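Local atomic coordinates of alpha-L-rhamnosidase (Aspergillus terreus, PDB entry 6GSZ), a protein that probably hydrolyses terminal non-reducing alpha-L-rhamnose residues in alpha-L-rhamnosides, as a calcium-binding glycoside hydrolase. Residues A8-H12 / A488-R492. Numbering follows the deposited sequence.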
ATOM      1  N   ALA A   8       5.827   0.143 -19.677  1.00 12.37           N
ATOM      2  CA  ALA A   8       6.061  -0.600 -18.481  1.00 11.85           C
ATOM      3  C   ALA A   8       5.765  -2.089 -18.673  1.00 10.50           C
ATOM      4  O   ALA A   8       4.940  -2.497 -19.520  1.00 11.58           O
ATOM      5  CB  ALA A   8       5.262  -0.023 -17.364  1.00 15.90           C
ATOM      6  N   PHE A   9       6.423  -2.915 -17.854  1.00 11.36           N
ATOM      7  CA  PHE A   9       6.321  -4.344 -17.896  1.00  9.86           C
ATOM      8  C   PHE A   9       5.560  -4.856 -16.673  1.00 11.46           C
ATOM      9  O   PHE A   9       5.876  -4.470 -15.526  1.00 11.34           O
ATOM     10  CB  PHE A   9       7.724  -4.921 -17.952  1.00 10.22           C
ATOM     11  CG  PHE A   9       8.487  -4.408 -19.141  1.00 11.84           C
ATOM     12  CD1 PHE A   9       8.257  -4.916 -20.413  1.00 12.05           C
ATOM     13  CD2 PHE A   9       9.315  -3.306 -19.015  1.00 12.24           C
ATOM     14  CE1 PHE A   9       8.870  -4.359 -21.518  1.00 13.22           C
ATOM     15  CE2 PHE A   9       9.961  -2.778 -20.119  1.00 12.72           C
ATOM     16  CZ  PHE A   9       9.728  -3.286 -21.380  1.00 13.54           C
ATOM     17  N   GLU A  10       4.568  -5.737 -16.902  1.00 11.50           N
ATOM     18  CA  GLU A  10       3.671  -6.180 -15.825  1.00 10.27           C
ATOM     19  C   GLU A  10       3.189  -4.931 -15.085  1.00 10.59           C
ATOM     20  O   GLU A  10       2.725  -3.972 -15.702  1.00 11.50           O
ATOM     21  CB  GLU A  10       4.342  -7.265 -14.968  1.00 10.19           C
ATOM     22  CG  GLU A  10       4.675  -8.508 -15.788  1.00 10.71           C
ATOM     23  CD  GLU A  10       3.489  -9.394 -16.164  1.00 11.10           C
ATOM     24  OE1 GLU A  10       2.649  -9.614 -15.260  1.00 11.75           O
ATOM     25  OE2 GLU A  10       3.439  -9.870 -17.333  1.00 11.42           O
ATOM     26  N   HIS A  11       3.295  -4.950 -13.745  1.00  9.54           N
ATOM     27  CA  HIS A  11       2.944  -3.833 -12.896  1.00 10.65           C
ATOM     28  C   HIS A  11       4.190  -3.204 -12.251  1.00 12.23           C
ATOM     29  O   HIS A  11       4.070  -2.374 -11.319  1.00 13.28           O
ATOM     30  CB  HIS A  11       1.904  -4.216 -11.853  1.00 10.77           C
ATOM     31  CG  HIS A  11       0.634  -4.665 -12.497  1.00 11.23           C
ATOM     32  ND1 HIS A  11      -0.281  -3.791 -13.092  1.00 11.30           N
ATOM     33  CD2 HIS A  11       0.186  -5.911 -12.713  1.00 10.42           C
ATOM     34  CE1 HIS A  11      -1.251  -4.519 -13.608  1.00 12.71           C
ATOM     35  NE2 HIS A  11      -0.984  -5.805 -13.435  1.00 11.25           N
ATOM     36  N   HIS A  12       5.339  -3.467 -12.862  1.00 11.32           N
ATOM     37  CA  HIS A  12       6.598  -2.913 -12.361  1.00 11.67           C
ATOM     38  C   HIS A  12       6.766  -1.458 -12.806  1.00 12.98           C
ATOM     39  O   HIS A  12       6.474  -1.123 -13.966  1.00 13.75           O
ATOM     40  CB  HIS A  12       7.768  -3.697 -12.933  1.00 12.06           C
ATOM     41  CG  HIS A  12       7.748  -5.176 -12.698  1.00 11.02           C
ATOM     42  ND1 HIS A  12       7.961  -5.734 -11.438  1.00 11.88           N
ATOM     43  CD2 HIS A  12       7.655  -6.217 -13.546  1.00 12.06           C
ATOM     44  CE1 HIS A  12       7.932  -7.060 -11.572  1.00 10.71           C
ATOM     45  NE2 HIS A  12       7.714  -7.379 -12.857  1.00 12.43           N
ATOM     46  N   ALA A 488      -1.126  -1.842  -7.940  1.00  9.62           N
ATOM     47  CA  ALA A 488      -1.330  -3.157  -8.525  1.00  9.93           C
ATOM     48  C   ALA A 488      -0.220  -4.157  -8.120  1.00  9.36           C
ATOM     49  O   ALA A 488      -0.548  -5.281  -7.690  1.00 10.09           O
ATOM     50  CB  ALA A 488      -1.479  -3.034 -10.025  1.00 10.49           C
ATOM     51  N   GLY A 489       1.038  -3.783  -8.345  1.00  9.52           N
ATOM     52  CA  GLY A 489       2.134  -4.709  -7.999  1.00 10.02           C
ATOM     53  C   GLY A 489       2.270  -4.983  -6.506  1.00  8.86           C
ATOM     54  O   GLY A 489       2.491  -6.146  -6.085  1.00 10.24           O
ATOM     55  N   PHE A 490       2.068  -3.934  -5.725  1.00  8.64           N
ATOM     56  CA  PHE A 490       2.088  -4.045  -4.265  1.00  9.13           C
ATOM     57  C   PHE A 490       1.065  -5.075  -3.799  1.00  9.64           C
ATOM     58  O   PHE A 490       1.344  -5.939  -2.986  1.00  9.98           O
ATOM     59  CB  PHE A 490       1.844  -2.660  -3.688  1.00  9.73           C
ATOM     60  CG  PHE A 490       1.753  -2.539  -2.200  1.00  9.73           C
ATOM     61  CD1 PHE A 490       0.608  -2.889  -1.528  1.00 10.51           C
ATOM     62  CD2 PHE A 490       2.830  -2.096  -1.447  1.00 10.22           C
ATOM     63  CE1 PHE A 490       0.480  -2.739  -0.154  1.00 10.36           C
ATOM     64  CE2 PHE A 490       2.686  -1.924  -0.081  1.00 10.87           C
ATOM     65  CZ  PHE A 490       1.537  -2.276   0.580  1.00 11.00           C
ATOM     66  N   LEU A 491      -0.171  -4.954  -4.285  1.00  9.67           N
ATOM     67  CA  LEU A 491      -1.240  -5.863  -3.839  1.00  8.74           C
ATOM     68  C   LEU A 491      -1.122  -7.226  -4.512  1.00  9.10           C
ATOM     69  O   LEU A 491      -1.514  -8.223  -3.898  1.00 10.51           O
ATOM     70  CB  LEU A 491      -2.606  -5.226  -4.060  1.00  9.00           C
ATOM     71  CG  LEU A 491      -2.910  -4.048  -3.142  1.00 10.19           C
ATOM     72  CD1 LEU A 491      -4.185  -3.372  -3.586  1.00 12.01           C
ATOM     73  CD2 LEU A 491      -2.984  -4.466  -1.669  1.00 10.58           C
ATOM     74  N   ARG A 492      -0.512  -7.286  -5.710  1.00  9.05           N
ATOM     75  CA  ARG A 492      -0.281  -8.582  -6.296  1.00  9.20           C
ATOM     76  C   ARG A 492       0.547  -9.478  -5.347  1.00  8.82           C
ATOM     77  O   ARG A 492       0.248 -10.674  -5.147  1.00 10.34           O
ATOM     78  CB  ARG A 492       0.418  -8.465  -7.648  1.00  9.63           C
ATOM     79  CG  ARG A 492       0.494  -9.767  -8.428  1.00 10.29           C
ATOM     80  CD  ARG A 492       1.244  -9.660  -9.742  1.00 10.60           C
ATOM     81  NE  ARG A 492       0.956 -10.844 -10.547  1.00 11.15           N
ATOM     82  CZ  ARG A 492       1.229 -10.916 -11.853  1.00 11.26           C
ATOM     83  NH1 ARG A 492       2.010  -9.981 -12.413  1.00 11.14           N
ATOM     84  NH2 ARG A 492       0.681 -11.888 -12.602  1.00 12.39           N
TER
HETATM   85  O   HOH W   1       2.095 -12.560 -14.993  1.00 21.33           O
HETATM   86  O   HOH W   2       1.971  -1.367  -9.653  1.00 12.97           O
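The imidazole ring of His-11 carries the methyl group of Ala-488 over one face, with CB of Ala-488 3.4 Å from ND1 of His-11. At the edge of the same ring, near its plane, stands NH1 of Arg-492, 4.5 Å from CD2 of His-11. The guanidinium group of Arg-492 in turn has OE1 of Glu-10 at its edge. This is a salt bridge: NH1 of Arg-492 donates to OE1 of Glu-10 over 2.9 Å, at an angle of 165°. OE1 lies in the guanidinium plane; NH1 comes to its anti side, a little out of the carboxylate plane. The two planar groups are 22° apart. OE1 of Glu-10 also takes a hydrogen from a water that accepts one from NH2 of Arg-492. The Arg-492 chain reaches across because it is extended from CG to NE and CG is anti to the backbone N (chi1 -171°). Glu-10 and His-11 are the two central residues of a type II' beta turn, Phe-9 to His-12, closing with His-12 N to Phe-9 O. The turn begins at the last residue of strand 3-9 of the N-terminal immunoglobulin-like region and meets the start of helix 488-503 in the six-hairpin glycosidase domain. CB of His-11 packs on the backbone of Gly-489, 3.6 Å from its N. A second water links the O of His-11 to the N of Gly-489. The polar ends have further partners. Glu-10 also pairs with Arg-24, Arg-492 with Glu-550, and NE2 of His-11 is hydrogen-bonded to Asp-544. Glu-10 and His-11 also line a pocket holding a 2-(2-methoxyethoxy)ethanol molecule, probably from the crystallisation liquor.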